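Local coordinates for hypothetical protein TM841 (Thermotoga maritima, PDB 1MGP) that binds long-chain fatty acids such as palmitate and may take part in lipid transport or fatty acid metabolism, at residues V268-L271 against L272-R276. Residues are numbered along the deposited sequence; the frame is centred on the assembly and turned at random.
Sequences VVEL and LNTLR
T274 grips the carbonyl of E270 twice, a worked example of how a threonine inside an α-helix turns its hydroxyl back onto the preceding turn. The helix, 265-275, is the crossover of a β-α-β unit whose parallel strands are 254-261 and 280-288. The ordinary i to i+4 ladder runs through it: L272 N binds V268 O and N273 N binds V269 O, while L275 N lies 2.9 Å from L271 O. At E270 O the rung is doubled, for T274 N donates from 3.0 Å and T274 OG1 from 2.9 Å, one from above the carbonyl plane, the other from below. A chi1 of -60° swings OG1 away from the carbonyl carbon of T274 and turns it back toward the preceding turn, where E270 O lies. An alanine here, lacking OG1 and CG2, would probably leave E270 O with the backbone amide as its one donor within this turn and weaken the contact with I238 and I242 of helix 234-246.

On the apolar side, V268 and L272 lie one turn apart, CG2 of V268 coming loosely to 4.4 Å from CG of L272. L271 and L275 both pack onto F304 of strand 302-308, whereas L272, with chi1 at -62°, brings its CG to 3.5 Å from V268 O and reaches V257 and I286. On the more open flank, V269 and N273 run alongside each other, one turn apart. There N273 CG lies ahead of the V269 carbonyl, 3.4 Å from V269 O, and N273 OD1 lies 3.9 Å from V269 CG1.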
ATOM      1  N   VAL A 268       1.629 -15.607   3.010  1.00 12.08           N
ATOM      2  CA  VAL A 268       2.035 -14.475   3.834  1.00 11.49           C
ATOM      3  C   VAL A 268       2.105 -14.868   5.310  1.00 12.63           C
ATOM      4  O   VAL A 268       2.896 -14.311   6.074  1.00 11.74           O
ATOM      5  CB  VAL A 268       1.083 -13.260   3.641  1.00 13.18           C
ATOM      6  CG1 VAL A 268      -0.333 -13.609   4.070  1.00 11.65           C
ATOM      7  CG2 VAL A 268       1.609 -12.062   4.424  1.00 12.58           C
ATOM      8  N   VAL A 269       1.288 -15.838   5.710  1.00 13.21           N
ATOM      9  CA  VAL A 269       1.315 -16.297   7.090  1.00 12.54           C
ATOM     10  C   VAL A 269       2.701 -16.888   7.349  1.00 13.75           C
ATOM     11  O   VAL A 269       3.304 -16.649   8.399  1.00 13.23           O
ATOM     12  CB  VAL A 269       0.235 -17.371   7.346  1.00 14.99           C
ATOM     13  CG1 VAL A 269       0.408 -17.969   8.741  1.00 13.90           C
ATOM     14  CG2 VAL A 269      -1.148 -16.751   7.216  1.00 14.41           C
ATOM     15  N   GLU A 270       3.208 -17.642   6.377  1.00 13.32           N
ATOM     16  CA  GLU A 270       4.526 -18.263   6.490  1.00 15.72           C
ATOM     17  C   GLU A 270       5.606 -17.187   6.574  1.00 15.46           C
ATOM     18  O   GLU A 270       6.573 -17.318   7.332  1.00 14.33           O
ATOM     19  CB  GLU A 270       4.782 -19.173   5.284  1.00 17.67           C
ATOM     20  CG  GLU A 270       6.074 -19.977   5.354  1.00 23.61           C
ATOM     21  CD  GLU A 270       6.164 -20.839   6.606  1.00 27.68           C
ATOM     22  OE1 GLU A 270       5.130 -21.404   7.020  1.00 29.43           O
ATOM     23  OE2 GLU A 270       7.274 -20.961   7.170  1.00 27.99           O
ATOM     24  N   LEU A 271       5.435 -16.123   5.789  1.00 13.09           N
ATOM     25  CA  LEU A 271       6.381 -15.014   5.780  1.00 12.37           C
ATOM     26  C   LEU A 271       6.473 -14.361   7.158  1.00 13.23           C
ATOM     27  O   LEU A 271       7.569 -14.125   7.671  1.00 13.97           O
ATOM     28  CB  LEU A 271       5.960 -13.958   4.743  1.00 11.68           C
ATOM     29  CG  LEU A 271       6.751 -12.642   4.768  1.00 11.34           C
ATOM     30  CD1 LEU A 271       8.223 -12.925   4.470  1.00 12.12           C
ATOM     31  CD2 LEU A 271       6.172 -11.659   3.753  1.00  8.54           C
ATOM     32  N   LEU A 272       5.324 -14.067   7.756  1.00 14.49           N
ATOM     33  CA  LEU A 272       5.303 -13.427   9.067  1.00 14.69           C
ATOM     34  C   LEU A 272       5.813 -14.347  10.172  1.00 16.29           C
ATOM     35  O   LEU A 272       6.407 -13.881  11.144  1.00 17.69           O
ATOM     36  CB  LEU A 272       3.893 -12.929   9.404  1.00 14.90           C
ATOM     37  CG  LEU A 272       3.286 -11.859   8.483  1.00 17.16           C
ATOM     38  CD1 LEU A 272       1.985 -11.344   9.091  1.00 17.61           C
ATOM     39  CD2 LEU A 272       4.259 -10.706   8.298  1.00 14.70           C
ATOM     40  N   ASN A 273       5.578 -15.650  10.029  1.00 16.39           N
ATOM     41  CA  ASN A 273       6.047 -16.612  11.020  1.00 17.85           C
ATOM     42  C   ASN A 273       7.570 -16.667  10.975  1.00 17.76           C
ATOM     43  O   ASN A 273       8.227 -16.792  12.009  1.00 19.21           O
ATOM     44  CB  ASN A 273       5.473 -18.002  10.733  1.00 17.39           C
ATOM     45  CG  ASN A 273       4.086 -18.195  11.321  1.00 20.49           C
ATOM     46  OD1 ASN A 273       3.368 -19.122  10.952  1.00 22.29           O
ATOM     47  ND2 ASN A 273       3.709 -17.324  12.249  1.00 20.36           N
ATOM     48  N   THR A 274       8.123 -16.572   9.771  1.00 16.43           N
ATOM     49  CA  THR A 274       9.568 -16.604   9.585  1.00 17.54           C
ATOM     50  C   THR A 274      10.187 -15.308  10.102  1.00 18.15           C
ATOM     51  O   THR A 274      11.251 -15.323  10.722  1.00 19.26           O
ATOM     52  CB  THR A 274       9.931 -16.778   8.095  1.00 16.83           C
ATOM     53  OG1 THR A 274       9.377 -18.006   7.611  1.00 17.12           O
ATOM     54  CG2 THR A 274      11.443 -16.799   7.908  1.00 14.06           C
ATOM     55  N   LEU A 275       9.510 -14.191   9.849  1.00 17.03           N
ATOM     56  CA  LEU A 275       9.989 -12.884  10.289  1.00 16.73           C
ATOM     57  C   LEU A 275      10.064 -12.782  11.815  1.00 17.49           C
ATOM     58  O   LEU A 275      11.018 -12.227  12.357  1.00 17.02           O
ATOM     59  CB  LEU A 275       9.074 -11.771   9.751  1.00 14.00           C
ATOM     60  CG  LEU A 275       9.485 -10.344  10.133  1.00 14.51           C
ATOM     61  CD1 LEU A 275      10.767  -9.972   9.390  1.00 14.70           C
ATOM     62  CD2 LEU A 275       8.363  -9.356   9.791  1.00 13.64           C
ATOM     63  N   ARG A 276       9.060 -13.314  12.506  1.00 20.56           N
ATOM     64  CA  ARG A 276       9.033 -13.255  13.969  1.00 25.14           C
ATOM     65  C   ARG A 276      10.228 -13.924  14.638  1.00 25.47           C
ATOM     66  O   ARG A 276      10.551 -13.617  15.784  1.00 25.82           O
ATOM     67  CB  ARG A 276       7.753 -13.896  14.519  1.00 27.64           C
ATOM     68  CG  ARG A 276       6.488 -13.094  14.287  1.00 35.62           C
ATOM     69  CD  ARG A 276       5.312 -13.705  15.041  1.00 39.93           C
ATOM     70  NE  ARG A 276       5.085 -15.094  14.652  1.00 45.14           N
ATOM     71  CZ  ARG A 276       4.157 -15.880  15.188  1.00 48.69           C
ATOM     72  NH1 ARG A 276       3.359 -15.417  16.143  1.00 50.18           N
ATOM     73  NH2 ARG A 276       4.026 -17.133  14.773  1.00 50.46           N
TER